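PDB 5ZF1: 5,10-methylenetetrahydrofolate dehydrogenase from Bombyx mori, which probably catalyses the NADP+-dependent oxidation of 5,10-methylenetetrahydrofolate to 5,10-methenyltetrahydrofolate in folate-linked one-carbon metabolism. Local coordinates for residues A114-F122 against L285-Q296; L130-V138 against M176-S186. All coordinates share one frame; numbering follows the deposited sequence.

How the contacts relate
The centres of the two contacts lie about 16 Å apart. Along the chain the order is 114-122, 130-138, 176-186 and 285-296, so both segments of contact 2 fall between the two segments of contact 1. Contact 1 joins the loop after helix 106-112 to the C-terminal helix 277-298. Contact 2 joins the ends of helices 124-131 and 171-178, close to the second subunit. The two meet on helix 277-298: Asn288 and Gln291 of contact 1 probably donate hydrogen bonds to the backbone oxygens of Val138 and Thr136 of contact 2. This helix, itself in the NAD(P)-binding range, thus packs on the 114-122 loop of the catalytic range and on 130-138.

Contact 1: A114-F122 against L285-Q296; sequences APEKDIDGF and LMHNTFQAAQSQ
Ile119 lies against one side of the helix that carries Leu285, Asn288, Thr289 and Ala292. Its two branches part at CB. The first two torsions together (chi1 -57°, chi2 -53°) turn CD1 onto the helix backbone, 3.7 Å from Thr289 CA. Ala292 CB is just beyond, 3.9 Å from Ile119 CD1. CG2 goes the other way and lies against the hydrogen-bonded pair Leu285 O and Thr289 OG1, 3.5 Å from each atom. Thr289 OG1 and Thr289 N both donate to Leu285 O, from opposite faces of its carbonyl plane. Leu285 extends the apolar patch with CD2, which is 4.0 Å from Ile119 CG2 and also meets Asp120 OD1.

Two amides grip the loop backbone. Asn288 ND2 donates to Ile119 O at 2.9 Å, nearly in line with the C=O bond (C=O...donor angle 164°). Its other partner is Val138 O, so one amide nitrogen bridges two backbone carbonyls. Asn288 OD1 accepts a hydrogen bond from His287 ND1, which holds the amide in this rotation. One end of the contact is closed by Gln296, whose NE2 reaches Glu116 O at 2.9 Å from above the carbonyl plane. This NE2 also bonds to Asp92 O. The Lys117 chain crosses Gln296 at about a right angle, with Lys117 CG 3.7 Å from Gln296 NE2. Lys117 NZ bonds to the backbone oxygens of Val91, Leu85 and Asn86.

The loop itself forms a type I turn from Asp118 to Gly121. The arrangement fits the two-domain fold of the tetrahydrofolate dehydrogenase/cyclohydrolase family, in which the C-terminal helix returns from the NAD(P)-binding domain to pack on the catalytic domain.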
loop_
_atom_site.group_PDB
_atom_site.type_symbol
_atom_site.label_atom_id
_atom_site.label_comp_id
_atom_site.label_asym_id
_atom_site.label_seq_id
_atom_site.Cartn_x
_atom_site.Cartn_y
_atom_site.Cartn_z
ATOM N N ALA B 114 -8.274 -3.408 18.221
ATOM C CA ALA B 114 -7.004 -2.804 18.586
ATOM C C ALA B 114 -5.908 -3.315 17.646
ATOM O O ALA B 114 -5.776 -4.533 17.474
ATOM C CB ALA B 114 -6.653 -3.139 20.042
ATOM N N PRO B 115 -5.129 -2.431 17.014
ATOM C CA PRO B 115 -4.114 -2.912 16.059
ATOM C C PRO B 115 -3.189 -3.955 16.644
ATOM O O PRO B 115 -2.788 -4.888 15.940
ATOM C CB PRO B 115 -3.352 -1.631 15.687
ATOM C CG PRO B 115 -4.349 -0.535 15.887
ATOM C CD PRO B 115 -5.204 -0.956 17.053
ATOM N N GLU B 116 -2.859 -3.825 17.930
ATOM C CA GLU B 116 -1.959 -4.752 18.602
ATOM C C GLU B 116 -2.533 -6.158 18.734
ATOM O O GLU B 116 -1.764 -7.097 18.991
ATOM C CB GLU B 116 -1.617 -4.212 19.997
ATOM C CG GLU B 116 -0.885 -2.869 19.998
ATOM C CD GLU B 116 -1.809 -1.649 19.920
ATOM O OE1 GLU B 116 -3.054 -1.806 19.871
ATOM O OE2 GLU B 116 -1.275 -0.516 19.913
ATOM N N LYS B 117 -3.853 -6.310 18.599
ATOM C CA LYS B 117 -4.549 -7.596 18.676
ATOM C C LYS B 117 -5.196 -7.987 17.348
ATOM O O LYS B 117 -5.977 -8.938 17.301
ATOM C CB LYS B 117 -5.616 -7.562 19.778
ATOM C CG LYS B 117 -5.125 -7.060 21.133
ATOM C CD LYS B 117 -6.233 -7.188 22.185
ATOM C CE LYS B 117 -5.776 -6.694 23.545
ATOM N NZ LYS B 117 -6.666 -7.227 24.639
ATOM N N ASP B 118 -4.888 -7.274 16.262
ATOM C CA ASP B 118 -5.600 -7.441 14.995
ATOM C C ASP B 118 -4.939 -8.560 14.190
ATOM O O ASP B 118 -4.122 -8.335 13.299
ATOM C CB ASP B 118 -5.605 -6.112 14.245
ATOM C CG ASP B 118 -6.126 -6.224 12.825
ATOM O OD1 ASP B 118 -7.060 -7.021 12.581
ATOM O OD2 ASP B 118 -5.597 -5.467 11.963
ATOM N N ILE B 119 -5.336 -9.801 14.497
ATOM C CA ILE B 119 -4.653 -10.964 13.932
ATOM C C ILE B 119 -4.821 -11.043 12.417
ATOM O O ILE B 119 -3.938 -11.557 11.725
ATOM C CB ILE B 119 -5.171 -12.237 14.630
ATOM C CG1 ILE B 119 -4.952 -12.111 16.127
ATOM C CG2 ILE B 119 -4.526 -13.492 14.058
ATOM C CD1 ILE B 119 -3.548 -11.764 16.497
ATOM N N ASP B 120 -5.941 -10.545 11.880
ATOM C CA ASP B 120 -6.149 -10.537 10.437
ATOM C C ASP B 120 -5.345 -9.454 9.735
ATOM O O ASP B 120 -5.222 -9.501 8.499
ATOM C CB ASP B 120 -7.626 -10.320 10.101
ATOM C CG ASP B 120 -8.368 -11.617 9.825
ATOM O OD1 ASP B 120 -7.805 -12.526 9.178
ATOM O OD2 ASP B 120 -9.534 -11.714 10.256
ATOM N N GLY B 121 -4.827 -8.482 10.479
ATOM C CA GLY B 121 -4.033 -7.422 9.881
ATOM C C GLY B 121 -4.814 -6.490 8.991
ATOM O O GLY B 121 -4.228 -5.849 8.115
ATOM N N PHE B 122 -6.115 -6.366 9.207
ATOM C CA PHE B 122 -6.924 -5.529 8.331
ATOM C C PHE B 122 -7.106 -4.102 8.836
ATOM O O PHE B 122 -7.610 -3.261 8.081
ATOM C CB PHE B 122 -8.301 -6.161 8.108
ATOM C CG PHE B 122 -8.268 -7.442 7.301
ATOM C CD1 PHE B 122 -7.298 -7.656 6.326
ATOM C CD2 PHE B 122 -9.194 -8.435 7.546
ATOM C CE1 PHE B 122 -7.277 -8.841 5.601
ATOM C CE2 PHE B 122 -9.175 -9.621 6.833
ATOM C CZ PHE B 122 -8.224 -9.825 5.860
ATOM N N LEU B 285 -2.444 -17.432 10.497
ATOM C CA LEU B 285 -3.200 -16.807 11.579
ATOM C C LEU B 285 -2.616 -17.184 12.935
ATOM O O LEU B 285 -2.588 -16.363 13.858
ATOM C CB LEU B 285 -4.673 -17.222 11.534
ATOM C CG LEU B 285 -5.572 -16.630 10.447
ATOM C CD1 LEU B 285 -6.935 -17.307 10.463
ATOM C CD2 LEU B 285 -5.694 -15.115 10.629
ATOM N N MET B 286 -2.167 -18.431 13.073
ATOM C CA MET B 286 -1.545 -18.856 14.327
ATOM C C MET B 286 -0.210 -18.158 14.535
ATOM O O MET B 286 0.110 -17.720 15.653
ATOM C CB MET B 286 -1.377 -20.380 14.325
ATOM C CG MET B 286 -2.700 -21.127 14.267
ATOM S SD MET B 286 -3.878 -20.621 15.539
ATOM C CE MET B 286 -5.286 -20.136 14.539
ATOM N N HIS B 287 0.583 -18.041 13.464
ATOM C CA HIS B 287 1.800 -17.243 13.521
ATOM C C HIS B 287 1.508 -15.829 14.009
ATOM O O HIS B 287 2.232 -15.282 14.854
ATOM C CB HIS B 287 2.463 -17.210 12.140
ATOM C CG HIS B 287 3.551 -16.190 12.023
ATOM N ND1 HIS B 287 3.320 -14.900 11.594
ATOM C CD2 HIS B 287 4.867 -16.253 12.334
ATOM C CE1 HIS B 287 4.457 -14.226 11.605
ATOM N NE2 HIS B 287 5.409 -15.022 12.053
ATOM N N ASN B 288 0.467 -15.202 13.451
ATOM C CA ASN B 288 0.145 -13.829 13.818
ATOM C C ASN B 288 -0.298 -13.720 15.270
ATOM O O ASN B 288 0.012 -12.726 15.935
ATOM C CB ASN B 288 -0.959 -13.282 12.909
ATOM C CG ASN B 288 -0.464 -12.938 11.527
ATOM O OD1 ASN B 288 0.721 -13.065 11.237
ATOM N ND2 ASN B 288 -1.372 -12.447 10.673
ATOM N N THR B 289 -1.003 -14.732 15.785
ATOM C CA THR B 289 -1.432 -14.694 17.182
ATOM C C THR B 289 -0.232 -14.793 18.121
ATOM O O THR B 289 -0.139 -14.045 19.104
ATOM C CB THR B 289 -2.437 -15.827 17.446
ATOM O OG1 THR B 289 -3.564 -15.690 16.573
ATOM C CG2 THR B 289 -2.946 -15.791 18.891
ATOM N N PHE B 290 0.701 -15.687 17.800
ATOM C CA PHE B 290 1.954 -15.807 18.537
ATOM C C PHE B 290 2.775 -14.526 18.435
ATOM O O PHE B 290 3.322 -14.050 19.438
ATOM C CB PHE B 290 2.730 -17.012 18.008
ATOM C CG PHE B 290 4.029 -17.280 18.729
ATOM C CD1 PHE B 290 4.170 -16.986 20.082
ATOM C CD2 PHE B 290 5.109 -17.831 18.047
ATOM C CE1 PHE B 290 5.361 -17.229 20.725
ATOM C CE2 PHE B 290 6.296 -18.079 18.695
ATOM C CZ PHE B 290 6.423 -17.783 20.035
ATOM N N GLN B 291 2.872 -13.948 17.229
ATOM C CA GLN B 291 3.578 -12.677 17.074
ATOM C C GLN B 291 2.961 -11.588 17.942
ATOM O O GLN B 291 3.681 -10.818 18.585
ATOM C CB GLN B 291 3.567 -12.254 15.602
ATOM C CG GLN B 291 4.303 -10.961 15.289
ATOM C CD GLN B 291 3.842 -10.364 13.959
ATOM O OE1 GLN B 291 3.512 -11.096 13.032
ATOM N NE2 GLN B 291 3.851 -9.043 13.855
ATOM N N ALA B 292 1.630 -11.489 17.955
ATOM C CA ALA B 292 0.979 -10.458 18.756
ATOM C C ALA B 292 1.228 -10.680 20.244
ATOM O O ALA B 292 1.539 -9.733 20.978
ATOM C CB ALA B 292 -0.517 -10.420 18.462
ATOM N N ALA B 293 1.102 -11.924 20.706
ATOM C CA ALA B 293 1.322 -12.203 22.124
ATOM C C ALA B 293 2.732 -11.825 22.547
ATOM O O ALA B 293 2.937 -11.314 23.655
ATOM C CB ALA B 293 1.047 -13.680 22.428
ATOM N N GLN B 294 3.722 -12.060 21.679
ATOM C CA GLN B 294 5.088 -11.684 22.032
ATOM C C GLN B 294 5.245 -10.172 22.091
ATOM O O GLN B 294 5.875 -9.644 23.015
ATOM C CB GLN B 294 6.078 -12.267 21.035
ATOM C CG GLN B 294 6.075 -13.773 20.939
ATOM C CD GLN B 294 7.087 -14.248 19.932
ATOM O OE1 GLN B 294 8.292 -14.136 20.150
ATOM N NE2 GLN B 294 6.607 -14.739 18.799
ATOM N N SER B 295 4.685 -9.458 21.109
ATOM C CA SER B 295 4.792 -8.001 21.090
ATOM C C SER B 295 4.175 -7.386 22.335
ATOM O O SER B 295 4.725 -6.440 22.914
ATOM C CB SER B 295 4.107 -7.436 19.843
ATOM O OG SER B 295 4.797 -7.794 18.662
ATOM N N GLN B 296 3.014 -7.896 22.749
ATOM C CA GLN B 296 2.337 -7.332 23.910
ATOM C C GLN B 296 3.128 -7.603 25.181
ATOM O O GLN B 296 3.226 -6.737 26.056
ATOM C CB GLN B 296 0.920 -7.893 24.025
ATOM C CG GLN B 296 0.067 -7.636 22.782
ATOM C CD GLN B 296 -1.107 -8.581 22.669
ATOM O OE1 GLN B 296 -1.392 -9.345 23.593
ATOM N NE2 GLN B 296 -1.805 -8.533 21.533
#

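Contact 2: L130-V138 against M176-S186; sequences LCVDLPTIV and MMLHSDKRHES
His184 and Asp133 cross at about a right angle. One face of the His184 ring has Asp181 CB over its centre, 4.0 Å above the plane. Asp133 CB lies at the ring edge, in its plane. The Asp133 carboxylate is turned 52° from the ring, and Asp133 OD2 approaches His184 ND1 obliquely, at 3.1 Å.

Asp133 holds the two loops together. Its CG is anti to the backbone N (chi1 -157°), which carries the carboxylate across to the other segment. Asp181 N donates to Asp133 OD2 at 2.9 Å, on the syn side. Asp133 OD1 accepts from water 1 at 2.6 Å and from water 2 at 3.1 Å. Water 1 also donates to Asp181 O, and water 2 bonds to Ser186 OG. That hydroxyl lies 3.1 Å from Leu134 O, at best a weak bond. The Pro135 ring packs against the Glu185 backbone, with Pro135 CG 3.4 Å from Glu185 O.

Asp133 is also the C-prime residue of the Schellman motif that ends helix 124-131. Leu130 CD1 meets Met177 CE, Val138 CG1 meets Met177 SD, and Cys131 SG meets Met176 CE. These methionine positions are less certain, because each has two conformers. Cys131 packs on Cys131 of the second subunit. Met176 meets Met176 of that subunit in the conformer given, and Asp181 OD2 forms a salt bridge with its Arg199.

Three donors point at the Asp133 carboxylate, and this would probably favour its charged form. A water-assisted polar link thus lies beside an apolar patch at the dimer interface.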
loop_
_atom_site.group_PDB
_atom_site.type_symbol
_atom_site.label_atom_id
_atom_site.label_comp_id
_atom_site.label_asym_id
_atom_site.label_seq_id
_atom_site.Cartn_x
_atom_site.Cartn_y
_atom_site.Cartn_z
ATOM N N LEU B 130 2.319 -2.122 6.645
ATOM C CA LEU B 130 2.700 -3.028 5.571
ATOM C C LEU B 130 3.139 -2.247 4.341
ATOM O O LEU B 130 4.150 -2.575 3.709
ATOM C CB LEU B 130 1.535 -3.947 5.201
ATOM C CG LEU B 130 1.784 -4.897 4.026
ATOM C CD1 LEU B 130 2.850 -5.887 4.416
ATOM C CD2 LEU B 130 0.526 -5.614 3.590
ATOM N N CYS B 131 2.387 -1.202 3.998
ATOM C CA CYS B 131 2.587 -0.553 2.715
ATOM C C CYS B 131 3.787 0.384 2.712
ATOM O O CYS B 131 4.332 0.662 1.642
ATOM C CB CYS B 131 1.298 0.173 2.309
ATOM S SG CYS B 131 0.008 -1.015 1.815
ATOM N N VAL B 132 4.246 0.826 3.873
ATOM C CA VAL B 132 5.500 1.570 3.944
ATOM C C VAL B 132 6.648 0.622 4.260
ATOM O O VAL B 132 7.761 1.070 4.550
ATOM C CB VAL B 132 5.430 2.723 4.965
ATOM C CG1 VAL B 132 4.217 3.627 4.650
ATOM C CG2 VAL B 132 5.352 2.221 6.377
ATOM N N ASP B 133 6.378 -0.688 4.209
ATOM C CA ASP B 133 7.416 -1.726 4.285
ATOM C C ASP B 133 8.118 -1.714 5.650
ATOM O O ASP B 133 9.341 -1.798 5.740
ATOM C CB ASP B 133 8.414 -1.575 3.122
ATOM C CG ASP B 133 9.163 -2.862 2.790
ATOM O OD1 ASP B 133 8.794 -3.944 3.305
ATOM O OD2 ASP B 133 10.133 -2.774 1.991
ATOM N N LEU B 134 7.311 -1.645 6.723
ATOM C CA LEU B 134 7.603 -1.589 8.157
ATOM C C LEU B 134 7.035 -2.826 8.875
ATOM O O LEU B 134 6.060 -3.410 8.404
ATOM C CB LEU B 134 6.979 -0.318 8.745
ATOM C CG LEU B 134 7.476 0.465 9.960
ATOM C CD1 LEU B 134 8.923 0.847 9.833
ATOM C CD2 LEU B 134 6.652 1.719 10.094
ATOM N N PRO B 135 7.615 -3.263 10.005
ATOM C CA PRO B 135 7.089 -4.471 10.673
ATOM C C PRO B 135 5.660 -4.269 11.163
ATOM O O PRO B 135 5.334 -3.252 11.782
ATOM C CB PRO B 135 8.057 -4.687 11.845
ATOM C CG PRO B 135 9.280 -3.919 11.501
ATOM C CD PRO B 135 8.808 -2.740 10.692
ATOM N N THR B 136 4.805 -5.252 10.907
ATOM C CA THR B 136 3.391 -5.089 11.227
ATOM C C THR B 136 2.769 -6.471 11.418
ATOM O O THR B 136 3.469 -7.491 11.416
ATOM C CB THR B 136 2.701 -4.264 10.124
ATOM O OG1 THR B 136 1.383 -3.889 10.531
ATOM C CG2 THR B 136 2.583 -5.048 8.824
ATOM N N ILE B 137 1.456 -6.508 11.611
ATOM C CA ILE B 137 0.694 -7.748 11.468
ATOM C C ILE B 137 0.204 -7.806 10.030
ATOM O O ILE B 137 -0.540 -6.926 9.584
ATOM C CB ILE B 137 -0.477 -7.814 12.454
ATOM C CG1 ILE B 137 0.057 -7.714 13.884
ATOM C CG2 ILE B 137 -1.264 -9.117 12.212
ATOM C CD1 ILE B 137 -1.002 -7.893 14.965
ATOM N N VAL B 138 0.626 -8.835 9.305
ATOM C CA VAL B 138 0.362 -8.948 7.869
ATOM C C VAL B 138 -0.842 -9.856 7.634
ATOM O O VAL B 138 -1.001 -10.862 8.347
ATOM C CB VAL B 138 1.611 -9.477 7.149
ATOM C CG1 VAL B 138 1.348 -9.651 5.683
ATOM C CG2 VAL B 138 2.802 -8.558 7.403
ATOM N N MET B 176 2.234 -6.082 -2.442
ATOM C CA MET B 176 3.070 -5.204 -1.627
ATOM C C MET B 176 4.273 -5.953 -1.074
ATOM O O MET B 176 5.395 -5.435 -1.087
ATOM C CB MET B 176 2.242 -4.596 -0.493
ATOM C CG MET B 176 2.941 -3.492 0.305
ATOM S SD MET B 176 3.312 -1.967 -0.614
ATOM C CE MET B 176 1.708 -1.423 -1.184
ATOM N N MET B 177 4.057 -7.164 -0.587
ATOM C CA MET B 177 5.138 -7.974 -0.018
ATOM C C MET B 177 6.099 -8.443 -1.090
ATOM O O MET B 177 7.310 -8.521 -0.867
ATOM C CB MET B 177 4.581 -9.206 0.687
ATOM C CG MET B 177 3.366 -8.973 1.509
ATOM S SD MET B 177 3.588 -9.729 3.085
ATOM C CE MET B 177 4.914 -8.671 3.589
ATOM N N LEU B 178 5.559 -8.812 -2.244
ATOM C CA LEU B 178 6.395 -9.341 -3.307
ATOM C C LEU B 178 7.425 -8.324 -3.770
ATOM O O LEU B 178 8.511 -8.704 -4.239
ATOM C CB LEU B 178 5.508 -9.781 -4.471
ATOM C CG LEU B 178 5.176 -11.255 -4.632
ATOM C CD1 LEU B 178 4.465 -11.819 -3.425
ATOM C CD2 LEU B 178 4.334 -11.403 -5.880
ATOM N N HIS B 179 7.108 -7.032 -3.678
ATOM C CA HIS B 179 8.068 -5.998 -4.040
ATOM C C HIS B 179 8.652 -5.313 -2.802
ATOM O O HIS B 179 9.186 -4.211 -2.896
ATOM C CB HIS B 179 7.467 -5.000 -5.045
ATOM C CG HIS B 179 6.390 -4.094 -4.514
ATOM N ND1 HIS B 179 6.651 -3.015 -3.701
ATOM C CD2 HIS B 179 5.058 -4.049 -4.774
ATOM C CE1 HIS B 179 5.522 -2.383 -3.426
ATOM N NE2 HIS B 179 4.539 -2.991 -4.068
ATOM N N SER B 180 8.617 -5.978 -1.650
ATOM C CA SER B 180 9.228 -5.363 -0.480
ATOM C C SER B 180 10.739 -5.339 -0.659
ATOM O O SER B 180 11.300 -6.143 -1.401
ATOM C CB SER B 180 8.822 -6.097 0.799
ATOM O OG SER B 180 8.815 -7.501 0.623
ATOM N N ASP B 181 11.387 -4.356 -0.036
ATOM C CA ASP B 181 12.846 -4.297 0.014
ATOM C C ASP B 181 13.298 -5.018 1.272
ATOM O O ASP B 181 12.909 -4.643 2.383
ATOM C CB ASP B 181 13.359 -2.860 -0.004
ATOM C CG ASP B 181 14.892 -2.788 -0.009
ATOM O OD1 ASP B 181 15.535 -3.826 -0.260
ATOM O OD2 ASP B 181 15.447 -1.699 0.242
ATOM N N LYS B 182 14.110 -6.057 1.093
ATOM C CA LYS B 182 14.550 -6.848 2.236
ATOM C C LYS B 182 15.208 -5.977 3.298
ATOM O O LYS B 182 14.961 -6.161 4.496
ATOM C CB LYS B 182 15.498 -7.954 1.768
ATOM N N ARG B 183 16.014 -4.996 2.872
ATOM C CA ARG B 183 16.820 -4.221 3.812
ATOM C C ARG B 183 15.961 -3.470 4.817
ATOM O O ARG B 183 16.425 -3.169 5.922
ATOM C CB ARG B 183 17.711 -3.227 3.062
ATOM C CG ARG B 183 18.114 -3.667 1.675
ATOM C CD ARG B 183 19.111 -4.819 1.710
ATOM N NE ARG B 183 20.424 -4.463 2.253
ATOM C CZ ARG B 183 21.268 -3.591 1.701
ATOM N NH1 ARG B 183 20.944 -2.948 0.584
ATOM N NH2 ARG B 183 22.446 -3.358 2.269
ATOM N N HIS B 184 14.718 -3.160 4.458
ATOM C CA HIS B 184 13.880 -2.362 5.337
ATOM C C HIS B 184 13.567 -3.117 6.626
ATOM O O HIS B 184 13.662 -4.347 6.704
ATOM C CB HIS B 184 12.597 -1.947 4.618
ATOM C CG HIS B 184 12.815 -0.893 3.580
ATOM N ND1 HIS B 184 11.783 -0.298 2.887
ATOM C CD2 HIS B 184 13.955 -0.323 3.121
ATOM C CE1 HIS B 184 12.278 0.592 2.043
ATOM N NE2 HIS B 184 13.594 0.596 2.166
ATOM N N GLU B 185 13.188 -2.342 7.648
ATOM C CA GLU B 185 12.956 -2.884 8.985
ATOM C C GLU B 185 11.954 -4.032 8.967
ATOM O O GLU B 185 12.052 -4.960 9.782
ATOM C CB GLU B 185 12.470 -1.765 9.911
ATOM C CG GLU B 185 12.532 -2.080 11.397
ATOM C CD GLU B 185 11.903 -0.988 12.249
ATOM O OE1 GLU B 185 12.053 0.203 11.905
ATOM O OE2 GLU B 185 11.255 -1.323 13.261
ATOM N N SER B 186 10.980 -3.986 8.049
ATOM C CA SER B 186 9.993 -5.061 7.957
ATOM C C SER B 186 10.664 -6.414 7.756
ATOM O O SER B 186 10.286 -7.407 8.392
ATOM C CB SER B 186 9.018 -4.778 6.814
ATOM O OG SER B 186 7.829 -5.533 6.949
HETATM O O HOH W 1 10.841 -5.554 3.511
HETATM O O HOH W 2 6.707 -5.785 4.721
#